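Local coordinates for CurJ (Moorea producens 3L, PDB 5TZ6), which probably catalyses a vinylogous dehydration of a polyketide intermediate in curacin biosynthesis, as the dehydratase domain of a polyketide synthase module, at residues Q106-D111 with W131-T136; F182-Q187 with M199-T204. The protein carries 1 engineered substitution. All blocks are in the same frame, centred on the assembly; numbering follows the deposited sequence.

Contact 1: residues Q106-D111 with W131-T136; sequences QVISFD and WAVHAT
Gln106 lies beside Thr136 where two antiparallel strands of a hotdog-type dehydratase domain, 102-110 and 132-141, run together; a classic beta bulge at His134 and Ala135, both facing Val107, shifts their register by one residue. The CG of Gln106 meets Thr136 CG2 at 3.9 Å, the two side chains pointing the same way. At Val107 the backbone N binds Ala135 O, while the carbonyl O takes two donors: Ala135 N comes in on a lone pair, and His134 N, at 2.6 Å, nearly along the C=O axis. The Val107 side chain packs on Ala135 CB and, beyond the pair, on His54 and Leu58 of helix 51-65. Ile108 turns to the other face of the sheet, where CG2 touches Val133 CG2 at 3.9 Å and CD1 lies 4.2 Å from Trp131 CE3; Leu20 of the second subunit packs on Ile108 and Trp131. Ser109 exchanges two backbone bonds with Ala132. Its OG, set between the backbone N and the carbonyl carbon (chi1 76°), shares a very short hydrogen bond of 2.5 Å with His134 NE2 at the ring edge, near its plane; either could be the donor. Arg90 NH2 also bonds this OG, and His134 ND1 bonds Gln80 O, which ties the imidazole at both nitrogens and probably fixes its rotation. An alanine in place of His134 would probably leave Gln80 O without its imidazole partner and Ser109 OG with Arg90 alone of the two partners described. Beyond that pair, Phe110 CB lies 4.0 Å from Trp131 CB.

Contact 2: residues F182-Q187 with M199-T204; sequences FRWIEQ and MKVPKT
Trp184 O is gripped by Lys200 N through a bond of 2.9 Å lying in the carbonyl plane (N-H...O angle 157°), and the CA-H of Met199 adds a weaker contact to the same oxygen. One water donates to both Arg183 O and Lys200 O, bridging the segments where the hairpin of strands 185-190 and 194-200 runs out into loops. Beyond the strands, the chain from 201 to 202 lies over one face of the Trp184 indole: Val201 CA sits over the six-membered ring, 3.8 Å from its centroid, and Pro202 CD over the five-membered ring, both as CH-pi contacts. The proline crosses the indole at about a right angle, and Val201 CB reaches Trp184 CH2 at 3.8 Å. Ile185 and Met199 form a non-hydrogen-bonded pair with side chains side by side, Met199 CE against Ile185 CG1. On the exposed side Glu186 crosses the extended Lys200 chain, its CG 3.7 Å from Lys200 CB; a bend at chi2 (-104°) places CD close to Lys200 CD, and the salt bridge from Glu186 OE1 to Lys200 NZ is long, at 3.8 Å. Glu186 and Gln187 both face Gln198 in a classic beta bulge. Helix 215-223 packs on the buried side, with Thr216 OG1 hydrogen-bonded to Trp184 NE1 and Ser220 touching Trp184 and Met199, while strand 258-267 pairs with Met199 through Leu259.

Contact 1 closes along the chain before contact 2 opens, and the two lie on opposite sides of the chain's centre, their centres 29 Å apart and their nearest atoms about 14 Å apart. Both belong to the antiparallel strand system that runs through the chain, and their placing is consistent with a double hotdog in which contact 1 belongs to the first half and contact 2 to the second. The bound ligand lies about 10 Å from the side chain of His134 in contact 1 and likewise from that of Ile185 in contact 2, so neither of these two side chains touches it. Contact 1 also meets the second subunit, whereas contact 2 touches no other protein chain of the assembly.

Contact 1: residues Q106-D111 with W131-T136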
loop_
_atom_site.group_PDB
_atom_site.type_symbol
_atom_site.label_atom_id
_atom_site.label_comp_id
_atom_site.label_asym_id
_atom_site.label_seq_id
_atom_site.Cartn_x
_atom_site.Cartn_y
_atom_site.Cartn_z
ATOM N N GLN A 106 10.108 -6.514 -10.549
ATOM C CA GLN A 106 10.951 -5.333 -10.665
ATOM C C GLN A 106 11.053 -4.670 -9.297
ATOM O O GLN A 106 10.030 -4.366 -8.676
ATOM C CB GLN A 106 10.383 -4.338 -11.683
ATOM C CG GLN A 106 10.464 -4.802 -13.119
ATOM C CD GLN A 106 9.882 -3.792 -14.085
ATOM O OE1 GLN A 106 8.670 -3.571 -14.112
ATOM N NE2 GLN A 106 10.748 -3.169 -14.886
ATOM N N VAL A 107 12.276 -4.453 -8.830
ATOM C CA VAL A 107 12.552 -3.628 -7.661
ATOM C C VAL A 107 12.972 -2.249 -8.152
ATOM O O VAL A 107 14.020 -2.110 -8.808
ATOM C CB VAL A 107 13.647 -4.241 -6.772
ATOM C CG1 VAL A 107 13.941 -3.312 -5.607
ATOM C CG2 VAL A 107 13.238 -5.617 -6.267
ATOM N N ILE A 108 12.159 -1.241 -7.806
ATOM C CA ILE A 108 12.313 0.140 -8.253
ATOM C C ILE A 108 12.328 1.055 -7.032
ATOM O O ILE A 108 11.992 0.649 -5.920
ATOM C CB ILE A 108 11.188 0.582 -9.214
ATOM C CG1 ILE A 108 9.877 0.768 -8.450
ATOM C CG2 ILE A 108 11.005 -0.426 -10.338
ATOM C CD1 ILE A 108 8.772 1.340 -9.305
ATOM N N SER A 109 12.715 2.312 -7.254
ATOM C CA SER A 109 12.671 3.324 -6.204
ATOM C C SER A 109 12.444 4.703 -6.811
ATOM O O SER A 109 12.604 4.915 -8.017
ATOM C CB SER A 109 13.955 3.330 -5.376
ATOM O OG SER A 109 14.988 3.962 -6.100
ATOM N N PHE A 110 12.079 5.646 -5.943
ATOM C CA PHE A 110 11.786 7.022 -6.327
ATOM C C PHE A 110 11.753 7.879 -5.068
ATOM O O PHE A 110 11.647 7.365 -3.950
ATOM C CB PHE A 110 10.458 7.132 -7.094
ATOM C CG PHE A 110 9.278 6.508 -6.387
ATOM C CD1 PHE A 110 8.924 5.189 -6.631
ATOM C CD2 PHE A 110 8.518 7.242 -5.488
ATOM C CE1 PHE A 110 7.836 4.610 -5.988
ATOM C CE2 PHE A 110 7.429 6.672 -4.844
ATOM C CZ PHE A 110 7.089 5.354 -5.095
ATOM N N ASP A 111 11.857 9.192 -5.262
ATOM C CA ASP A 111 11.898 10.139 -4.154
ATOM C C ASP A 111 10.467 10.557 -3.838
ATOM O O ASP A 111 9.801 11.189 -4.665
ATOM C CB ASP A 111 12.760 11.346 -4.515
ATOM C CG ASP A 111 13.260 12.100 -3.295
ATOM O OD1 ASP A 111 12.517 12.185 -2.294
ATOM O OD2 ASP A 111 14.395 12.619 -3.344
ATOM N N TRP A 131 11.844 7.794 -11.622
ATOM C CA TRP A 131 12.013 6.550 -10.883
ATOM C C TRP A 131 13.123 5.736 -11.532
ATOM O O TRP A 131 13.559 6.020 -12.652
ATOM C CB TRP A 131 10.709 5.749 -10.821
ATOM C CG TRP A 131 10.052 5.546 -12.154
ATOM C CD1 TRP A 131 9.371 6.478 -12.885
ATOM C CD2 TRP A 131 10.000 4.330 -12.908
ATOM N NE1 TRP A 131 8.902 5.917 -14.050
ATOM C CE2 TRP A 131 9.276 4.600 -14.086
ATOM C CE3 TRP A 131 10.497 3.043 -12.703
ATOM C CZ2 TRP A 131 9.041 3.630 -15.055
ATOM C CZ3 TRP A 131 10.262 2.082 -13.662
ATOM C CH2 TRP A 131 9.542 2.379 -14.825
ATOM N N ALA A 132 13.568 4.707 -10.814
ATOM C CA ALA A 132 14.701 3.899 -11.236
ATOM C C ALA A 132 14.423 2.429 -10.961
ATOM O O ALA A 132 13.730 2.080 -10.002
ATOM C CB ALA A 132 15.986 4.325 -10.522
ATOM N N VAL A 133 14.967 1.568 -11.818
ATOM C CA VAL A 133 14.873 0.122 -11.650
ATOM C C VAL A 133 16.203 -0.388 -11.109
ATOM O O VAL A 133 17.269 -0.126 -11.686
ATOM C CB VAL A 133 14.508 -0.571 -12.973
ATOM C CG1 VAL A 133 14.441 -2.074 -12.782
ATOM C CG2 VAL A 133 13.183 -0.039 -13.496
ATOM N N HIS A 134 16.146 -1.109 -9.991
ATOM C CA HIS A 134 17.345 -1.613 -9.346
ATOM C C HIS A 134 17.513 -3.116 -9.452
ATOM O O HIS A 134 18.644 -3.601 -9.328
ATOM C CB HIS A 134 17.350 -1.215 -7.865
ATOM C CG HIS A 134 17.163 0.252 -7.650
ATOM N ND1 HIS A 134 17.993 1.195 -8.219
ATOM C CD2 HIS A 134 16.235 0.942 -6.945
ATOM C CE1 HIS A 134 17.589 2.402 -7.866
ATOM N NE2 HIS A 134 16.524 2.276 -7.095
ATOM N N ALA A 135 16.437 -3.861 -9.692
ATOM C CA ALA A 135 16.636 -5.286 -9.928
ATOM C C ALA A 135 15.441 -5.831 -10.683
ATOM O O ALA A 135 14.326 -5.338 -10.537
ATOM C CB ALA A 135 16.841 -6.058 -8.616
ATOM N N THR A 136 15.688 -6.838 -11.508
ATOM C CA THR A 136 14.620 -7.477 -12.255
ATOM C C THR A 136 14.870 -8.971 -12.246
ATOM O O THR A 136 16.002 -9.422 -12.053
ATOM C CB THR A 136 14.545 -6.945 -13.691
ATOM O OG1 THR A 136 15.803 -7.152 -14.339
ATOM C CG2 THR A 136 14.263 -5.464 -13.673
#

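Contact 2: residues F182-Q187 with M199-T204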
loop_
_atom_site.group_PDB
_atom_site.type_symbol
_atom_site.label_atom_id
_atom_site.label_comp_id
_atom_site.label_asym_id
_atom_site.label_seq_id
_atom_site.Cartn_x
_atom_site.Cartn_y
_atom_site.Cartn_z
ATOM N N PHE A 182 28.982 -5.270 7.514
ATOM C CA PHE A 182 29.175 -5.977 6.253
ATOM C C PHE A 182 30.386 -6.905 6.272
ATOM O O PHE A 182 30.699 -7.515 5.243
ATOM C CB PHE A 182 29.298 -4.976 5.089
ATOM C CG PHE A 182 27.979 -4.602 4.473
ATOM C CD1 PHE A 182 27.436 -5.364 3.447
ATOM C CD2 PHE A 182 27.273 -3.502 4.924
ATOM C CE1 PHE A 182 26.204 -5.035 2.881
ATOM C CE2 PHE A 182 26.045 -3.164 4.360
ATOM C CZ PHE A 182 25.509 -3.935 3.341
ATOM N N ARG A 183 31.069 -7.038 7.409
ATOM C CA ARG A 183 32.286 -7.842 7.508
ATOM C C ARG A 183 31.962 -9.132 8.256
ATOM O O ARG A 183 32.272 -9.290 9.435
ATOM C CB ARG A 183 33.412 -7.044 8.182
ATOM C CG ARG A 183 33.874 -5.847 7.344
ATOM C CD ARG A 183 35.014 -5.075 7.981
ATOM N NE ARG A 183 35.410 -3.964 7.124
ATOM C CZ ARG A 183 36.668 -3.587 6.911
ATOM N NH1 ARG A 183 36.926 -2.569 6.093
ATOM N NH2 ARG A 183 37.667 -4.248 7.483
ATOM N N TRP A 184 31.323 -10.062 7.544
ATOM C CA TRP A 184 30.942 -11.360 8.084
ATOM C C TRP A 184 32.061 -12.387 7.993
ATOM O O TRP A 184 32.116 -13.309 8.818
ATOM C CB TRP A 184 29.721 -11.915 7.332
ATOM C CG TRP A 184 28.384 -11.337 7.714
ATOM C CD1 TRP A 184 27.958 -10.054 7.534
ATOM C CD2 TRP A 184 27.295 -12.038 8.331
ATOM N NE1 TRP A 184 26.676 -9.910 8.003
ATOM C CE2 TRP A 184 26.245 -11.113 8.499
ATOM C CE3 TRP A 184 27.109 -13.356 8.762
ATOM C CZ2 TRP A 184 25.024 -11.465 9.078
ATOM C CZ3 TRP A 184 25.894 -13.705 9.341
ATOM C CH2 TRP A 184 24.871 -12.763 9.492
ATOM N N ILE A 185 32.935 -12.267 6.998
ATOM C CA ILE A 185 33.948 -13.285 6.734
ATOM C C ILE A 185 35.043 -13.193 7.793
ATOM O O ILE A 185 35.825 -12.240 7.817
ATOM C CB ILE A 185 34.521 -13.156 5.319
ATOM C CG1 ILE A 185 33.386 -13.321 4.297
ATOM C CG2 ILE A 185 35.642 -14.159 5.105
ATOM C CD1 ILE A 185 33.792 -13.210 2.857
ATOM N N GLU A 186 35.092 -14.186 8.680
ATOM C CA GLU A 186 36.125 -14.251 9.701
ATOM C C GLU A 186 37.343 -15.046 9.257
ATOM O O GLU A 186 38.460 -14.725 9.674
ATOM C CB GLU A 186 35.575 -14.874 10.986
ATOM C CG GLU A 186 34.564 -14.017 11.721
ATOM C CD GLU A 186 35.159 -13.362 12.950
ATOM O OE1 GLU A 186 35.514 -14.095 13.900
ATOM O OE2 GLU A 186 35.280 -12.118 12.967
ATOM N N GLN A 187 37.172 -16.072 8.422
ATOM C CA GLN A 187 38.329 -16.876 8.041
ATOM C C GLN A 187 38.214 -17.289 6.584
ATOM O O GLN A 187 37.111 -17.400 6.044
ATOM C CB GLN A 187 38.464 -18.110 8.938
ATOM C CG GLN A 187 39.044 -17.805 10.298
ATOM C CD GLN A 187 39.345 -19.059 11.084
ATOM O OE1 GLN A 187 40.505 -19.395 11.328
ATOM N NE2 GLN A 187 38.295 -19.772 11.472
ATOM N N MET A 199 32.198 -17.623 8.377
ATOM C CA MET A 199 31.481 -16.381 8.612
ATOM C C MET A 199 30.829 -16.383 9.984
ATOM O O MET A 199 30.296 -17.404 10.432
ATOM C CB MET A 199 30.403 -16.151 7.558
ATOM C CG MET A 199 30.931 -15.554 6.282
ATOM S SD MET A 199 30.037 -16.142 4.846
ATOM C CE MET A 199 30.585 -14.957 3.618
ATOM N N LYS A 200 30.878 -15.226 10.638
ATOM C CA LYS A 200 30.196 -14.992 11.899
ATOM C C LYS A 200 29.373 -13.719 11.776
ATOM O O LYS A 200 29.720 -12.804 11.022
ATOM C CB LYS A 200 31.175 -14.855 13.076
ATOM C CG LYS A 200 31.916 -16.129 13.443
ATOM C CD LYS A 200 32.848 -15.889 14.626
ATOM C CE LYS A 200 33.534 -17.173 15.079
ATOM N NZ LYS A 200 34.455 -16.943 16.230
ATOM N N VAL A 201 28.265 -13.685 12.506
ATOM C CA VAL A 201 27.338 -12.557 12.467
ATOM C C VAL A 201 28.009 -11.371 13.148
ATOM O O VAL A 201 28.430 -11.483 14.310
ATOM C CB VAL A 201 25.997 -12.919 13.128
ATOM C CG1 VAL A 201 26.240 -13.584 14.455
ATOM C CG2 VAL A 201 25.133 -11.679 13.297
ATOM N N PRO A 202 28.175 -10.240 12.461
ATOM C CA PRO A 202 28.785 -9.074 13.105
ATOM C C PRO A 202 28.095 -8.736 14.421
ATOM O O PRO A 202 26.887 -8.922 14.584
ATOM C CB PRO A 202 28.588 -7.962 12.073
ATOM C CG PRO A 202 28.567 -8.678 10.769
ATOM C CD PRO A 202 27.922 -10.012 11.028
ATOM N N LYS A 203 28.885 -8.217 15.360
ATOM C CA LYS A 203 28.366 -7.830 16.663
ATOM C C LYS A 203 27.390 -6.661 16.582
ATOM O O LYS A 203 26.620 -6.443 17.521
ATOM C CB LYS A 203 29.548 -7.532 17.586
ATOM C CG LYS A 203 30.291 -8.810 17.973
ATOM C CD LYS A 203 31.739 -8.567 18.358
ATOM C CE LYS A 203 32.623 -8.613 17.112
ATOM N NZ LYS A 203 34.055 -8.304 17.371
ATOM N N THR A 204 27.399 -5.908 15.486
ATOM C CA THR A 204 26.504 -4.771 15.318
ATOM C C THR A 204 25.127 -5.152 14.770
ATOM O O THR A 204 24.234 -4.298 14.745
ATOM C CB THR A 204 27.161 -3.715 14.419
ATOM O OG1 THR A 204 27.846 -4.352 13.333
ATOM C CG2 THR A 204 28.146 -2.879 15.218
HETATM O O HOH W 1 31.875 -10.886 11.990
#